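PDB 2XZI: extracellular sialidase/neuraminidase, putative from Aspergillus fumigatus, which hydrolyses glycosidic bonds as a sialidase-family enzyme acting as a KDNase, probably releasing terminal deaminated neuraminic acid (KDN) from glycans. Local coordinates for residues F65-L70 against S97-W102; L119-A124 against H152-E157; R322-A327 against L377-N382. All coordinates share one frame; numbering follows the deposited sequence.

Contact 1 (F65-L70 against S97-W102). With NA (sodium ion), chain E.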
loop_
_atom_site.group_PDB
_atom_site.type_symbol
_atom_site.label_atom_id
_atom_site.label_comp_id
_atom_site.label_asym_id
_atom_site.label_seq_id
_atom_site.Cartn_x
_atom_site.Cartn_y
_atom_site.Cartn_z
ATOM N N PHE A 65 -10.221 13.555 1.292
ATOM C CA PHE A 65 -11.223 13.750 2.337
ATOM C C PHE A 65 -12.605 13.593 1.711
ATOM O O PHE A 65 -12.737 13.529 0.481
ATOM C CB PHE A 65 -11.089 15.159 2.938
ATOM C CG PHE A 65 -11.126 16.247 1.897
ATOM C CD1 PHE A 65 -12.345 16.785 1.466
ATOM C CD2 PHE A 65 -9.950 16.713 1.326
ATOM C CE1 PHE A 65 -12.384 17.777 0.477
ATOM C CE2 PHE A 65 -9.983 17.706 0.333
ATOM C CZ PHE A 65 -11.203 18.226 -0.093
ATOM N N GLY A 66 -13.626 13.565 2.563
ATOM C CA GLY A 66 -14.994 13.312 2.116
ATOM C C GLY A 66 -15.334 11.840 2.203
ATOM O O GLY A 66 -14.664 11.071 2.889
ATOM N N ASP A 67 -16.401 11.453 1.505
ATOM C CA ASP A 67 -16.923 10.099 1.570
ATOM C C ASP A 67 -16.008 9.139 0.800
ATOM O O ASP A 67 -15.949 9.157 -0.445
ATOM C CB ASP A 67 -18.349 10.075 1.005
ATOM C CG ASP A 67 -19.037 8.746 1.197
ATOM O OD1 ASP A 67 -18.511 7.865 1.919
ATOM O OD2 ASP A 67 -20.139 8.575 0.631
ATOM N N ILE A 68 -15.301 8.299 1.557
ATOM C CA ILE A 68 -14.345 7.338 1.000
ATOM C C ILE A 68 -14.566 6.030 1.722
ATOM O O ILE A 68 -14.593 6.003 2.954
ATOM C CB ILE A 68 -12.885 7.831 1.172
ATOM C CG1 ILE A 68 -12.648 9.144 0.423
ATOM C CG2 ILE A 68 -11.885 6.758 0.733
ATOM C CD1 ILE A 68 -11.316 9.824 0.727
ATOM N N ASN A 69 -14.763 4.963 0.950
ATOM C CA ASN A 69 -14.975 3.621 1.495
ATOM C C ASN A 69 -13.776 2.735 1.240
ATOM O O ASN A 69 -13.056 2.931 0.247
ATOM C CB ASN A 69 -16.260 2.974 0.927
ATOM C CG ASN A 69 -17.476 3.820 1.140
ATOM O OD1 ASN A 69 -17.497 4.669 2.021
ATOM N ND2 ASN A 69 -18.528 3.570 0.356
ATOM N N LEU A 70 -13.573 1.759 2.119
ATOM C CA LEU A 70 -12.487 0.802 1.917
ATOM C C LEU A 70 -13.033 -0.393 1.172
ATOM O O LEU A 70 -13.861 -1.132 1.709
ATOM C CB LEU A 70 -11.889 0.359 3.257
ATOM C CG LEU A 70 -10.417 -0.066 3.251
ATOM C CD1 LEU A 70 -10.159 -1.330 2.415
ATOM C CD2 LEU A 70 -9.517 1.042 2.806
ATOM N N SER A 97 -19.268 2.699 6.255
ATOM C CA SER A 97 -20.249 3.377 7.108
ATOM C C SER A 97 -20.041 4.893 7.216
ATOM O O SER A 97 -18.925 5.355 7.430
ATOM C CB SER A 97 -20.257 2.738 8.499
ATOM O OG SER A 97 -18.955 2.699 9.065
ATOM N N GLY A 98 -21.120 5.658 7.072
ATOM C CA GLY A 98 -21.041 7.110 7.201
ATOM C C GLY A 98 -20.523 7.780 5.939
ATOM O O GLY A 98 -20.341 7.116 4.904
ATOM N N ALA A 99 -20.286 9.091 6.017
ATOM C CA ALA A 99 -19.774 9.883 4.883
ATOM C C ALA A 99 -18.356 10.396 5.176
ATOM O O ALA A 99 -17.850 11.329 4.525
ATOM C CB ALA A 99 -20.708 11.036 4.581
ATOM N N GLY A 100 -17.727 9.768 6.164
ATOM C CA GLY A 100 -16.341 10.035 6.490
ATOM C C GLY A 100 -15.408 9.220 5.616
ATOM O O GLY A 100 -15.829 8.536 4.668
ATOM N N THR A 101 -14.131 9.281 5.962
ATOM C CA THR A 101 -13.050 8.685 5.192
ATOM C C THR A 101 -12.571 7.424 5.882
ATOM O O THR A 101 -12.087 7.492 7.018
ATOM C CB THR A 101 -11.825 9.653 5.110
ATOM O OG1 THR A 101 -12.187 10.896 4.496
ATOM C CG2 THR A 101 -10.625 9.002 4.391
ATOM N N TRP A 102 -12.721 6.282 5.212
ATOM C CA TRP A 102 -12.084 5.034 5.618
ATOM C C TRP A 102 -10.960 4.760 4.630
ATOM O O TRP A 102 -11.224 4.606 3.435
ATOM C CB TRP A 102 -13.065 3.858 5.578
ATOM C CG TRP A 102 -14.181 3.934 6.562
ATOM C CD1 TRP A 102 -15.431 4.407 6.326
ATOM C CD2 TRP A 102 -14.146 3.544 7.942
ATOM N NE1 TRP A 102 -16.193 4.330 7.476
ATOM C CE2 TRP A 102 -15.426 3.803 8.478
ATOM C CE3 TRP A 102 -13.159 2.988 8.772
ATOM C CZ2 TRP A 102 -15.748 3.538 9.818
ATOM C CZ3 TRP A 102 -13.481 2.721 10.099
ATOM C CH2 TRP A 102 -14.764 2.994 10.604
HETATM NA NA NA E . -19.100 5.902 3.236
HETATM O O HOH W 1 -13.470 13.999 5.264
HETATM O O HOH W 2 -20.512 5.648 1.215
HETATM O O HOH W 3 -17.110 6.366 4.214
#
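Phe65 and Gly66 meet Thr101 where two neighbouring blades of the sialidase beta-propeller join. The CA of Phe65 lies 3.7 Å from Thr101 OG1, and that hydroxyl donates to Gly66 O (OG1 to O 3.0 Å), in the carbonyl plane and on a lone pair. In Asp67, chi1 (-173°) sets CG beside the carbonyl carbon, and OD1 beyond it binds the sodium ion at 2.4 Å; its CA also makes a CA-H...O contact with Ala99 O. Ile68 forms a single beta bridge with Thr101: its N donates almost straight to Gly100 O (175° at the hydrogen), and its O accepts from Trp102 N at 2.9 Å. Alongside, Ile68 CD1 rests 3.8 Å from Thr101 CG2, the two side chains pointing the same way. Asn69 OD1 is the next sodium ligand; Gly98 O, Gly96 O and two waters complete the site. One of these waters joins Asp67 OD2 to Asn69 ND2, while the other donates to both Ile68 O and Gly100 O, tying the ion to the bridged backbones. Leu70 packs CB to CB on Trp102, whose NE1 donates in its ring plane to Ser97 O, 2.9 Å away.

Contact 2 (L119-A124 against H152-E157)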
loop_
_atom_site.group_PDB
_atom_site.type_symbol
_atom_site.label_atom_id
_atom_site.label_comp_id
_atom_site.label_asym_id
_atom_site.label_seq_id
_atom_site.Cartn_x
_atom_site.Cartn_y
_atom_site.Cartn_z
ATOM N N LEU A 119 -6.397 0.398 9.358
ATOM C CA LEU A 119 -6.995 1.460 8.547
ATOM C C LEU A 119 -6.954 2.760 9.321
ATOM O O LEU A 119 -6.942 2.729 10.548
ATOM C CB LEU A 119 -8.484 1.181 8.267
ATOM C CG LEU A 119 -8.898 -0.110 7.598
ATOM C CD1 LEU A 119 -10.411 -0.322 7.693
ATOM C CD2 LEU A 119 -8.467 -0.082 6.152
ATOM N N SER A 120 -6.967 3.879 8.603
ATOM C CA SER A 120 -7.169 5.198 9.180
ATOM C C SER A 120 -8.602 5.666 8.894
ATOM O O SER A 120 -9.222 5.249 7.899
ATOM C CB SER A 120 -6.168 6.185 8.570
ATOM O OG SER A 120 -4.818 5.839 8.881
ATOM N N TRP A 121 -9.129 6.512 9.785
ATOM C CA TRP A 121 -10.447 7.107 9.611
ATOM C C TRP A 121 -10.373 8.572 9.998
ATOM O O TRP A 121 -9.619 8.939 10.915
ATOM C CB TRP A 121 -11.443 6.402 10.535
ATOM C CG TRP A 121 -12.806 6.989 10.530
ATOM C CD1 TRP A 121 -13.827 6.623 9.710
ATOM C CD2 TRP A 121 -13.324 8.022 11.390
ATOM N NE1 TRP A 121 -14.944 7.364 9.985
ATOM C CE2 TRP A 121 -14.669 8.232 11.011
ATOM C CE3 TRP A 121 -12.778 8.807 12.426
ATOM C CZ2 TRP A 121 -15.491 9.189 11.639
ATOM C CZ3 TRP A 121 -13.602 9.769 13.046
ATOM C CH2 TRP A 121 -14.936 9.943 12.643
ATOM N N ASN A 122 -11.165 9.400 9.331
ATOM C CA ASN A 122 -11.518 10.729 9.843
ATOM C C ASN A 122 -12.967 11.035 9.522
ATOM O O ASN A 122 -13.573 10.410 8.632
ATOM C CB ASN A 122 -10.581 11.860 9.349
ATOM C CG ASN A 122 -10.484 11.935 7.844
ATOM O OD1 ASN A 122 -9.550 11.404 7.244
ATOM N ND2 ASN A 122 -11.463 12.590 7.214
ATOM N N GLY A 123 -13.512 12.021 10.226
ATOM C CA GLY A 123 -14.906 12.405 10.063
ATOM C C GLY A 123 -15.250 13.052 8.748
ATOM O O GLY A 123 -14.378 13.575 8.051
ATOM N N ALA A 124 -16.555 13.049 8.453
ATOM C CA ALA A 124 -17.129 13.532 7.188
ATOM C C ALA A 124 -16.863 15.010 6.887
ATOM O O ALA A 124 -16.866 15.424 5.724
ATOM C CB ALA A 124 -18.640 13.257 7.162
ATOM N N HIS A 152 -8.285 8.585 13.410
ATOM C CA HIS A 152 -8.380 7.351 14.216
ATOM C C HIS A 152 -7.669 6.213 13.521
ATOM O O HIS A 152 -7.423 6.281 12.325
ATOM C CB HIS A 152 -9.846 6.966 14.452
ATOM C CG HIS A 152 -10.572 7.903 15.362
ATOM N ND1 HIS A 152 -11.258 7.465 16.476
ATOM C CD2 HIS A 152 -10.727 9.249 15.328
ATOM C CE1 HIS A 152 -11.786 8.502 17.100
ATOM N NE2 HIS A 152 -11.492 9.594 16.419
ATOM N N LEU A 153 -7.331 5.191 14.298
ATOM C CA LEU A 153 -6.710 3.975 13.820
ATOM C C LEU A 153 -7.641 2.833 14.154
ATOM O O LEU A 153 -7.987 2.616 15.324
ATOM C CB LEU A 153 -5.348 3.763 14.500
ATOM C CG LEU A 153 -4.624 2.470 14.099
ATOM C CD1 LEU A 153 -4.006 2.665 12.729
ATOM C CD2 LEU A 153 -3.558 2.133 15.079
ATOM N N TYR A 154 -8.074 2.129 13.114
ATOM C CA TYR A 154 -8.990 1.012 13.223
ATOM C C TYR A 154 -8.345 -0.297 12.809
ATOM O O TYR A 154 -7.407 -0.316 12.006
ATOM C CB TYR A 154 -10.182 1.289 12.328
ATOM C CG TYR A 154 -11.274 2.113 12.986
ATOM C CD1 TYR A 154 -11.267 3.514 12.938
ATOM C CD2 TYR A 154 -12.331 1.490 13.640
ATOM C CE1 TYR A 154 -12.297 4.255 13.516
ATOM C CE2 TYR A 154 -13.364 2.242 14.223
ATOM C CZ TYR A 154 -13.335 3.608 14.170
ATOM O OH TYR A 154 -14.365 4.330 14.746
ATOM N N LEU A 155 -8.876 -1.392 13.339
ATOM C CA LEU A 155 -8.438 -2.726 12.947
ATOM C C LEU A 155 -9.626 -3.616 12.642
ATOM O O LEU A 155 -10.543 -3.741 13.455
ATOM C CB LEU A 155 -7.583 -3.355 14.054
ATOM C CG LEU A 155 -7.066 -4.769 13.792
ATOM C CD1 LEU A 155 -6.061 -4.822 12.623
ATOM C CD2 LEU A 155 -6.446 -5.354 15.066
ATOM N N THR A 156 -9.602 -4.225 11.462
ATOM C CA THR A 156 -10.539 -5.294 11.127
ATOM C C THR A 156 -9.726 -6.530 10.751
ATOM O O THR A 156 -8.513 -6.448 10.495
ATOM C CB THR A 156 -11.508 -4.857 10.006
ATOM O OG1 THR A 156 -12.331 -5.972 9.624
ATOM C CG2 THR A 156 -10.753 -4.360 8.782
ATOM N N GLU A 157 -10.370 -7.689 10.762
ATOM C CA GLU A 157 -9.693 -8.894 10.309
ATOM C C GLU A 157 -10.661 -9.853 9.653
ATOM O O GLU A 157 -11.876 -9.731 9.815
ATOM C CB GLU A 157 -8.903 -9.569 11.438
ATOM C CG GLU A 157 -9.746 -10.173 12.546
ATOM C CD GLU A 157 -10.295 -9.147 13.511
ATOM O OE1 GLU A 157 -9.545 -8.223 13.895
ATOM O OE2 GLU A 157 -11.471 -9.274 13.907
HETATM O O HOH W 4 -4.671 6.472 11.525
#
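Trp121, His152 and Tyr154 form an aromatic cluster on one side of an antiparallel propeller blade. Trp121 and His152 make a T-shaped pair with planes at 87°: the six-membered ring of Trp121 turns its CE3 and CZ3 edge to the imidazole face, and CE3 comes within 3.6 Å of His152 CD2. One face of the indole carries Gly123 N, 3.5 Å above the plane of the Trp121 ring and offset toward the rim. Toward the opposite face Tyr154 presents its edge in an offset edge-to-face arrangement, its ring centroid 5.7 Å from that of the five-membered ring of Trp121. Tyr154 CD1 also packs against Trp121 CB at 3.8 Å. In Trp121, chi1 (175°) sets CG beside the carbonyl carbon, and the side chain lies alongside those of both aromatic partners. Trp102 of the adjacent strand touches Trp121 and Tyr154 and extends the cluster.

Beneath the rings the backbones pair in register. Trp121 with His152 and Leu119 with Tyr154 are hydrogen-bonded pairs, each joined by two N-H...O bonds; His152 N reaches Trp121 O at 2.9 Å. Between them Ser120 and Leu153 form a non-hydrogen-bonded pair, their CB atoms on the opposite side of the sheet. There a water lies 2.7 Å from Ser120 OG and within bonding distance of His152 O. The imidazole is fixed in rotation by bonds from ND1 to Asp170 OD2 and from NE2 to Trp147 O; with an acceptor at each nitrogen, one of them a carboxylate, the ring may well carry a positive charge. At the far end Leu119 CD1 meets Thr156 CG2 at 4.2 Å.

Contact 3 (R322-A327 against L377-N382)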
loop_
_atom_site.group_PDB
_atom_site.type_symbol
_atom_site.label_atom_id
_atom_site.label_comp_id
_atom_site.label_asym_id
_atom_site.label_seq_id
_atom_site.Cartn_x
_atom_site.Cartn_y
_atom_site.Cartn_z
ATOM N N ARG A 322 13.856 -1.879 -13.422
ATOM C CA ARG A 322 13.155 -1.721 -14.683
ATOM C C ARG A 322 11.989 -0.740 -14.551
ATOM O O ARG A 322 11.242 -0.763 -13.576
ATOM C CB ARG A 322 12.676 -3.071 -15.218
ATOM C CG ARG A 322 12.221 -3.003 -16.668
ATOM C CD ARG A 322 12.118 -4.360 -17.321
ATOM N NE ARG A 322 12.001 -4.191 -18.769
ATOM C CZ ARG A 322 12.051 -5.178 -19.655
ATOM N NH1 ARG A 322 12.232 -6.435 -19.272
ATOM N NH2 ARG A 322 11.962 -4.883 -20.951
ATOM N N LYS A 323 11.849 0.126 -15.542
ATOM C CA LYS A 323 10.703 1.013 -15.611
ATOM C C LYS A 323 9.455 0.234 -15.935
ATOM O O LYS A 323 9.439 -0.551 -16.882
ATOM C CB LYS A 323 10.894 2.066 -16.707
ATOM C CG LYS A 323 12.059 2.970 -16.499
ATOM C CD LYS A 323 12.118 3.957 -17.663
ATOM C CE LYS A 323 13.288 4.902 -17.538
ATOM N NZ LYS A 323 13.353 5.842 -18.704
ATOM N N LEU A 324 8.386 0.479 -15.175
ATOM C CA LEU A 324 7.101 -0.162 -15.495
ATOM C C LEU A 324 6.571 0.223 -16.883
ATOM O O LEU A 324 5.845 -0.565 -17.507
ATOM C CB LEU A 324 6.021 0.094 -14.430
ATOM C CG LEU A 324 6.379 -0.371 -13.025
ATOM C CD1 LEU A 324 5.164 -0.289 -12.118
ATOM C CD2 LEU A 324 6.988 -1.786 -12.993
ATOM N N GLU A 325 6.988 1.392 -17.378
ATOM C CA GLU A 325 6.545 1.845 -18.691
ATOM C C GLU A 325 7.083 0.966 -19.830
ATOM O O GLU A 325 6.601 1.047 -20.951
ATOM C CB GLU A 325 6.818 3.349 -18.905
ATOM C CG GLU A 325 8.076 3.906 -18.254
ATOM C CD GLU A 325 8.040 5.422 -18.078
ATOM O OE1 GLU A 325 7.754 6.130 -19.072
ATOM O OE2 GLU A 325 8.308 5.908 -16.948
ATOM N N ASP A 326 8.051 0.095 -19.535
ATOM C CA ASP A 326 8.509 -0.904 -20.518
ATOM C C ASP A 326 7.416 -1.925 -20.848
ATOM O O ASP A 326 7.478 -2.604 -21.880
ATOM C CB ASP A 326 9.732 -1.675 -20.009
ATOM C CG ASP A 326 10.996 -0.837 -19.927
ATOM O OD1 ASP A 326 10.968 0.364 -20.251
ATOM O OD2 ASP A 326 12.029 -1.424 -19.526
ATOM N N ALA A 327 6.436 -2.052 -19.950
ATOM C CA ALA A 327 5.274 -2.909 -20.146
ATOM C C ALA A 327 4.028 -2.038 -19.900
ATOM O O ALA A 327 3.264 -2.275 -18.968
ATOM C CB ALA A 327 5.317 -4.090 -19.171
ATOM N N LEU A 377 11.135 -12.103 -11.763
ATOM C CA LEU A 377 12.454 -11.522 -11.546
ATOM C C LEU A 377 13.183 -11.372 -12.872
ATOM O O LEU A 377 13.853 -10.363 -13.102
ATOM C CB LEU A 377 13.272 -12.378 -10.583
ATOM C CG LEU A 377 12.795 -12.421 -9.137
ATOM C CD1 LEU A 377 13.601 -13.490 -8.420
ATOM C CD2 LEU A 377 12.915 -11.056 -8.450
ATOM N N SER A 378 13.039 -12.369 -13.749
ATOM C CA SER A 378 13.650 -12.300 -15.072
ATOM C C SER A 378 13.241 -11.048 -15.834
ATOM O O SER A 378 14.063 -10.418 -16.470
ATOM C CB SER A 378 13.261 -13.503 -15.903
ATOM O OG SER A 378 13.801 -13.347 -17.195
ATOM N N TRP A 379 11.968 -10.681 -15.749
ATOM C CA TRP A 379 11.520 -9.469 -16.420
ATOM C C TRP A 379 12.275 -8.239 -15.899
ATOM O O TRP A 379 12.742 -7.411 -16.687
ATOM C CB TRP A 379 10.004 -9.284 -16.324
ATOM C CG TRP A 379 9.541 -8.083 -17.068
ATOM C CD1 TRP A 379 9.262 -8.001 -18.399
ATOM C CD2 TRP A 379 9.331 -6.774 -16.530
ATOM N NE1 TRP A 379 8.875 -6.725 -18.725
ATOM C CE2 TRP A 379 8.902 -5.949 -17.596
ATOM C CE3 TRP A 379 9.450 -6.215 -15.247
ATOM C CZ2 TRP A 379 8.597 -4.590 -17.421
ATOM C CZ3 TRP A 379 9.130 -4.868 -15.068
ATOM C CH2 TRP A 379 8.708 -4.073 -16.150
ATOM N N ILE A 380 12.436 -8.126 -14.584
ATOM C CA ILE A 380 13.170 -6.993 -14.028
ATOM C C ILE A 380 14.618 -7.004 -14.502
ATOM O O ILE A 380 15.141 -5.980 -14.955
ATOM C CB ILE A 380 13.177 -7.005 -12.491
ATOM C CG1 ILE A 380 11.746 -7.014 -11.934
ATOM C CG2 ILE A 380 13.938 -5.789 -11.953
ATOM C CD1 ILE A 380 11.654 -7.157 -10.387
ATOM N N LEU A 381 15.262 -8.162 -14.375
ATOM C CA LEU A 381 16.702 -8.318 -14.666
ATOM C C LEU A 381 17.086 -8.157 -16.132
ATOM O O LEU A 381 18.221 -7.797 -16.433
ATOM C CB LEU A 381 17.207 -9.661 -14.134
ATOM C CG LEU A 381 17.145 -9.779 -12.615
ATOM C CD1 LEU A 381 17.285 -11.254 -12.213
ATOM C CD2 LEU A 381 18.199 -8.890 -11.962
ATOM N N ASN A 382 16.146 -8.418 -17.033
ATOM C CA ASN A 382 16.380 -8.256 -18.463
ATOM C C ASN A 382 16.004 -6.867 -18.983
ATOM O O ASN A 382 15.949 -6.639 -20.196
ATOM C CB ASN A 382 15.707 -9.402 -19.221
ATOM C CG ASN A 382 16.495 -10.696 -19.081
ATOM O OD1 ASN A 382 17.597 -10.821 -19.620
ATOM N ND2 ASN A 382 15.948 -11.663 -18.342
HETATM O O HOH W 5 8.201 -5.678 -21.375
#
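Arg322 chi1 (-167°) sets CG anti to the backbone N, and the chain then runs extended from CG to NE; Trp379 likewise holds CG anti to its own N (chi1 -177°). The arginine chain crosses one face of the indole, the two side chains meeting at about a right angle. The guanidinium lies flat on the ring, planes 11° apart. Arg322 CD sits 3.4 Å from the centroid of the six-membered ring of Trp379, a CH-pi contact almost on the ring normal, and Arg322 CZ is 4.0 Å from the centroid of the five-membered ring, a cation-pi contact. Asn382 O lies over the opposite guanidinium face.

Two bonds in its own plane keep the guanidinium from turning. NH1 of Arg322 donates to Trp379 O at 2.8 Å, so the residue beneath the stack also supplies the acceptor; NE of Arg322 forms a salt bridge with Asp326 OD2 at 2.9 Å, the oxygen offering its anti lone pair. Around the benzo end of the indole gather Lys323 O, Leu324 CD2, Asp326 CB and Ala327 CB, the last 3.8 Å from Trp379 CZ2. A water accepts from Trp379 NE1 at 2.9 Å in the ring plane and donates to Asp326 O. His12 and Phe375 bring further rings to Trp379.

This stacked, cation-pi arginine-tryptophan pair is structural packing in the propeller: it fastens the short C-terminal helix 377-381, which directly follows blade strand 368-375, to the outer strand 322-323 of the preceding blade.

In the fold
The contacts follow one another along the chain, each closing before the next opens. Contacts 1 and 2 are neighbours, with centres 10 Å apart, and share one sheet: strand 101-109, which contact 1 joins to the blade holding strand 68-74, pairs with strand 115-122, which contact 2 joins to strand 152-158. They touch where Thr101 N approaches Asn122 O at 3.0 Å, a probable hydrogen bond, so the sodium site at the blade junction and the aromatic cluster form a continuous region. Contact 3 lies on the opposite side of the chain's centre, about 36 Å from either between centres. Contact 2 unites strands within a blade; contacts 1 and 3 tie neighbouring parts of the propeller together.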